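PDB 5A9T: putative dehydrogenase from Amycolatopsis orientalis, which reduces imines to amines with NADPH as the hydride donor, acting as a stereoselective imine reductase. Local coordinates for the interface of chains A and B. Residues are numbered along the deposited sequence; one frame, centred on the assembly and turned at random. Chains: chain A/B, Putative dehydrogenase.

The interface of chains A and B. Residues chain A 184-185, 187-188, 191-192, 202; chain B 173-174, 176-177.
A:Ala188 and B:Ala173 meet where helix 166-193 of one subunit packs against the same helix of its partner, within the two-fold interface of the deposited pair, probably the biological dimer of this imine reductase. Small residues suit the crossing because they let the backbones come close: the methyl CB of A:Ala188 rests 3.3 Å from the carbonyl O of B:Ala173. A:Gly184, with no side chain, lets B:Met177 settle onto its backbone, the two CA atoms 3.9 Å apart.

To one flank, the imidazole ND1 of A:His187 and the hydroxyl OG of B:Ser176 share a hydrogen bond of 2.8 Å, its donor undecided and its angle at the hydrogen a bent 133°. The serine CB lies at the ring's edge, in its plane. Imidazole and hydroxyl can each give or accept, so they suit a polar pair beside apolar neighbours. An alanine in place of A:His187 would probably leave the B:Ser176 hydroxyl without this mate and a gap where the ring stood.

On the other flank B:Met177, CG anti to the backbone N (chi1 174°) and extended beyond, runs its flexible thioether past A:Phe185, whose broad apolar ring suits a sulfur neighbour. Farther out, CD2 of B:Leu174 touches CZ of A:Phe202, a branched methyl against a flat aromatic tip, both apolar. That ring, from helix 199-228, is braced within its own subunit by A:Val192, whose CG2 sits 3.5 Å above the ring plane of A:Phe202, offset toward the rim.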
# COMPACT_ATOMS: atom_id res chain seq x y z
N GLY A 184 0.79 2.17 -7.28
CA GLY A 184 2.17 1.98 -6.90
C GLY A 184 2.64 0.59 -7.15
O GLY A 184 3.73 0.39 -7.72
N PHE A 185 1.85 -0.42 -6.78
CA PHE A 185 2.24 -1.78 -7.10
C PHE A 185 2.40 -2.00 -8.60
O PHE A 185 3.33 -2.67 -9.02
CB PHE A 185 1.28 -2.81 -6.48
CG PHE A 185 1.52 -4.17 -7.00
CD1 PHE A 185 2.55 -4.96 -6.43
CD2 PHE A 185 0.83 -4.69 -8.07
CE1 PHE A 185 2.86 -6.19 -6.98
CE2 PHE A 185 1.14 -5.93 -8.58
CZ PHE A 185 2.17 -6.65 -8.10
N HIS A 187 3.02 0.15 -10.99
CA HIS A 187 4.19 0.82 -11.51
C HIS A 187 5.48 0.01 -11.21
O HIS A 187 6.36 -0.17 -12.07
CB HIS A 187 4.33 2.27 -10.99
CG HIS A 187 5.41 2.99 -11.66
ND1 HIS A 187 6.66 3.23 -11.13
CD2 HIS A 187 5.42 3.45 -12.93
CE1 HIS A 187 7.39 3.84 -12.06
NE2 HIS A 187 6.67 3.93 -13.16
N ALA A 188 5.55 -0.48 -9.96
CA ALA A 188 6.62 -1.35 -9.55
C ALA A 188 6.71 -2.61 -10.40
O ALA A 188 7.80 -3.05 -10.80
CB ALA A 188 6.45 -1.69 -8.12
N LEU A 191 8.14 -1.86 -13.70
CA LEU A 191 9.60 -1.71 -13.59
C LEU A 191 10.28 -3.01 -13.55
O LEU A 191 11.18 -3.25 -14.35
CB LEU A 191 9.98 -0.86 -12.37
CG LEU A 191 9.81 0.61 -12.49
CD1 LEU A 191 9.85 1.31 -11.15
CD2 LEU A 191 10.93 1.12 -13.42
N VAL A 192 9.90 -3.92 -12.65
CA VAL A 192 10.64 -5.25 -12.66
C VAL A 192 10.29 -6.05 -13.90
O VAL A 192 11.09 -6.85 -14.40
CB VAL A 192 10.47 -6.05 -11.36
CG1 VAL A 192 10.97 -5.24 -10.21
CG2 VAL A 192 8.99 -6.50 -11.12
N PHE A 202 7.03 -11.23 -8.46
CA PHE A 202 7.37 -9.94 -7.80
C PHE A 202 6.53 -9.87 -6.48
O PHE A 202 7.00 -9.38 -5.42
CB PHE A 202 7.07 -8.77 -8.66
CG PHE A 202 7.33 -7.43 -8.08
CD1 PHE A 202 8.58 -7.11 -7.52
CD2 PHE A 202 6.36 -6.47 -8.03
CE1 PHE A 202 8.80 -5.85 -6.99
CE2 PHE A 202 6.61 -5.20 -7.49
CZ PHE A 202 7.82 -4.92 -6.96
N ALA B 173 11.80 -0.15 -7.83
CA ALA B 173 10.40 -0.55 -7.94
C ALA B 173 9.69 -0.46 -6.58
O ALA B 173 8.58 0.14 -6.46
CB ALA B 173 10.32 -1.89 -8.54
N LEU B 174 10.31 -1.02 -5.53
CA LEU B 174 9.66 -1.03 -4.24
C LEU B 174 9.52 0.41 -3.70
O LEU B 174 8.51 0.72 -3.05
CB LEU B 174 10.41 -1.97 -3.28
CG LEU B 174 10.38 -3.47 -3.64
CD1 LEU B 174 11.43 -4.25 -2.89
CD2 LEU B 174 8.94 -4.06 -3.44
N SER B 176 9.11 3.10 -5.47
CA SER B 176 8.06 3.74 -6.28
C SER B 176 6.70 3.31 -5.65
O SER B 176 5.78 4.14 -5.44
CB SER B 176 8.20 3.34 -7.72
OG SER B 176 7.25 4.09 -8.53
N MET B 177 6.56 2.03 -5.36
CA MET B 177 5.35 1.52 -4.74
C MET B 177 5.16 2.20 -3.37
O MET B 177 3.98 2.55 -3.02
CB MET B 177 5.43 0.03 -4.58
CG MET B 177 4.25 -0.55 -3.81
SD MET B 177 4.47 -2.39 -3.78
CE MET B 177 3.48 -3.01 -2.42